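Local coordinates for bifunctional protein PutA (Bdellovibrio bacteriovorus, PDB 5UR2) that probably oxidises L-proline to L-glutamate in two steps, joining a flavin-dependent proline dehydrogenase to an NAD-dependent L-glutamate gamma-semialdehyde dehydrogenase in one chain, at residues 331-335 against 446-451. Sequence-based numbering, arbitrary orientation.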
ATOM      1  N   ASP B 331       0.021 -43.945 -14.640  1.00 22.42           N
ATOM      2  CA  ASP B 331      -0.436 -45.224 -15.173  1.00 24.31           C
ATOM      3  C   ASP B 331       0.493 -45.704 -16.286  1.00 25.59           C
ATOM      4  O   ASP B 331       0.960 -46.850 -16.274  1.00 21.46           O
ATOM      5  CB  ASP B 331      -1.863 -45.090 -15.716  1.00 22.33           C
ATOM      6  CG  ASP B 331      -2.916 -44.852 -14.621  1.00 26.51           C
ATOM      7  OD1 ASP B 331      -2.653 -45.078 -13.415  1.00 26.83           O
ATOM      8  OD2 ASP B 331      -4.037 -44.446 -14.990  1.00 24.82           O
ATOM      9  N   ALA B 332       0.825 -44.812 -17.225  1.00 25.38           N
ATOM     10  CA  ALA B 332       1.656 -45.211 -18.358  1.00 28.77           C
ATOM     11  C   ALA B 332       3.039 -45.636 -17.893  1.00 26.64           C
ATOM     12  O   ALA B 332       3.596 -46.623 -18.390  1.00 27.39           O
ATOM     13  CB  ALA B 332       1.763 -44.074 -19.379  1.00 24.77           C
ATOM     14  N   ASN B 333       3.608 -44.895 -16.940  1.00 19.63           N
ATOM     15  CA  ASN B 333       4.907 -45.261 -16.396  1.00 23.33           C
ATOM     16  C   ASN B 333       4.828 -46.580 -15.625  1.00 19.62           C
ATOM     17  O   ASN B 333       5.770 -47.380 -15.658  1.00 20.87           O
ATOM     18  CB  ASN B 333       5.421 -44.137 -15.492  1.00 18.82           C
ATOM     19  CG  ASN B 333       6.851 -44.344 -15.090  1.00 26.94           C
ATOM     20  OD1 ASN B 333       7.751 -44.288 -15.937  1.00 23.26           O
ATOM     21  ND2 ASN B 333       7.086 -44.595 -13.810  1.00 21.73           N
ATOM     22  N   TYR B 334       3.712 -46.824 -14.926  1.00 24.87           N
ATOM     23  CA  TYR B 334       3.531 -48.108 -14.249  1.00 21.80           C
ATOM     24  C   TYR B 334       3.630 -49.250 -15.250  1.00 25.12           C
ATOM     25  O   TYR B 334       4.366 -50.222 -15.037  1.00 20.72           O
ATOM     26  CB  TYR B 334       2.180 -48.147 -13.528  1.00 20.31           C
ATOM     27  CG  TYR B 334       2.005 -49.324 -12.584  1.00 20.61           C
ATOM     28  CD1 TYR B 334       1.801 -50.618 -13.063  1.00 21.13           C
ATOM     29  CD2 TYR B 334       2.015 -49.128 -11.207  1.00 20.41           C
ATOM     30  CE1 TYR B 334       1.646 -51.701 -12.188  1.00 21.44           C
ATOM     31  CE2 TYR B 334       1.857 -50.179 -10.332  1.00 20.73           C
ATOM     32  CZ  TYR B 334       1.671 -51.468 -10.821  1.00 25.23           C
ATOM     33  OH  TYR B 334       1.524 -52.499  -9.921  1.00 24.62           O
ATOM     34  N   GLU B 335       2.901 -49.138 -16.361  1.00 23.19           N
ATOM     35  CA  GLU B 335       2.911 -50.218 -17.339  1.00 25.83           C
ATOM     36  C   GLU B 335       4.295 -50.382 -17.962  1.00 25.17           C
ATOM     37  O   GLU B 335       4.756 -51.510 -18.171  1.00 30.76           O
ATOM     38  CB  GLU B 335       1.813 -49.982 -18.384  1.00 21.80           C
ATOM     39  CG  GLU B 335       0.414 -50.126 -17.777  1.00 23.53           C
ATOM     40  CD  GLU B 335      -0.751 -50.011 -18.766  1.00 26.78           C
ATOM     41  OE1 GLU B 335      -0.560 -50.137 -19.989  1.00 33.25           O
ATOM     42  OE2 GLU B 335      -1.884 -49.794 -18.291  1.00 29.01           O
ATOM     43  N   ASP B 446      -5.784 -46.993 -23.136  1.00 33.68           N
ATOM     44  CA  ASP B 446      -4.341 -46.961 -22.958  1.00 32.22           C
ATOM     45  C   ASP B 446      -3.932 -45.621 -22.355  1.00 29.99           C
ATOM     46  O   ASP B 446      -4.131 -44.582 -22.994  1.00 27.82           O
ATOM     47  CB  ASP B 446      -3.667 -47.219 -24.316  1.00 30.68           C
ATOM     48  CG  ASP B 446      -2.144 -47.223 -24.242  1.00 33.41           C
ATOM     49  OD1 ASP B 446      -1.576 -47.091 -23.135  1.00 32.91           O
ATOM     50  OD2 ASP B 446      -1.513 -47.396 -25.305  1.00 34.66           O
ATOM     51  N   PRO B 447      -3.344 -45.596 -21.152  1.00 32.00           N
ATOM     52  CA  PRO B 447      -2.923 -44.308 -20.569  1.00 29.23           C
ATOM     53  C   PRO B 447      -1.895 -43.580 -21.409  1.00 31.60           C
ATOM     54  O   PRO B 447      -1.792 -42.343 -21.315  1.00 29.45           O
ATOM     55  CB  PRO B 447      -2.337 -44.712 -19.207  1.00 21.60           C
ATOM     56  CG  PRO B 447      -1.927 -46.161 -19.399  1.00 21.92           C
ATOM     57  CD  PRO B 447      -2.965 -46.743 -20.302  1.00 26.93           C
ATOM     58  N   ALA B 448      -1.132 -44.321 -22.226  1.00 28.02           N
ATOM     59  CA  ALA B 448      -0.150 -43.718 -23.120  1.00 26.84           C
ATOM     60  C   ALA B 448      -0.788 -43.027 -24.317  1.00 28.97           C
ATOM     61  O   ALA B 448      -0.126 -42.195 -24.947  1.00 30.95           O
ATOM     62  CB  ALA B 448       0.849 -44.765 -23.608  1.00 22.04           C
ATOM     63  N   GLN B 449      -2.057 -43.307 -24.622  1.00 29.16           N
ATOM     64  CA  GLN B 449      -2.679 -42.731 -25.811  1.00 30.37           C
ATOM     65  C   GLN B 449      -2.891 -41.232 -25.630  1.00 32.95           C
ATOM     66  O   GLN B 449      -3.531 -40.797 -24.670  1.00 28.88           O
ATOM     67  CB  GLN B 449      -4.010 -43.420 -26.105  1.00 34.98           C
ATOM     68  CG  GLN B 449      -4.860 -42.669 -27.145  1.00 38.74           C
ATOM     69  CD  GLN B 449      -6.142 -43.404 -27.533  1.00 39.81           C
ATOM     70  OE1 GLN B 449      -7.023 -43.638 -26.711  1.00 41.22           O
ATOM     71  NE2 GLN B 449      -6.250 -43.748 -28.801  1.00 38.72           N
ATOM     72  N   GLY B 450      -2.353 -40.447 -26.559  1.00 31.44           N
ATOM     73  CA  GLY B 450      -2.449 -39.007 -26.451  1.00 34.43           C
ATOM     74  C   GLY B 450      -1.789 -38.434 -25.218  1.00 36.83           C
ATOM     75  O   GLY B 450      -2.120 -37.317 -24.816  1.00 36.57           O
ATOM     76  N   LEU B 451      -0.842 -39.158 -24.617  1.00 38.58           N
ATOM     77  CA  LEU B 451      -0.257 -38.752 -23.342  1.00 31.12           C
ATOM     78  C   LEU B 451       0.636 -37.529 -23.528  1.00 38.60           C
ATOM     79  O   LEU B 451       1.640 -37.578 -24.248  1.00 32.87           O
ATOM     80  CB  LEU B 451       0.548 -39.894 -22.731  1.00 24.15           C
ATOM     81  CG  LEU B 451       1.222 -39.549 -21.401  1.00 29.03           C
ATOM     82  CD1 LEU B 451       0.182 -39.160 -20.306  1.00 19.83           C
ATOM     83  CD2 LEU B 451       2.119 -40.692 -20.960  1.00 23.35           C
TER
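Pro447 lies against one face of the helical turn 331-335, its CB 3.5 Å from CB of Asp331 and 3.7 Å from N of Ala332. The small methyl of Ala332 lets the loop come this close: its CB meets CB of Ala448 at 4.4 Å and CD2 of Leu451 at 3.8 Å, the leucine reaching back in its tp rotamer. Two overlapping turns, type I over 446-449 and type II over 448-451, shape the loop. Proline's restricted phi, near -60°, suits the second position of the type I turn; Asp446, with chi1 t, closes an Asx turn through OD1 to N of Ala448 (2.9 Å), and Gly450 accepts a positive phi. No hydrogen bond joins the segments. Asp331 and Glu335, both m at chi1, flank the proline; Asp331, touching the modified flavin, pairs with Lys303 and Lys327, while Arg358 forms a salt bridge with Glu335 and a long, weak ion pair with Asp446, easing the carboxylates' approach. The loop following helix 440-444 packs outside the proline dehydrogenase barrel on helix 327-343, the second of two helices between strands 298-302 and 349-353, with Pro447 also touching helix 357-369.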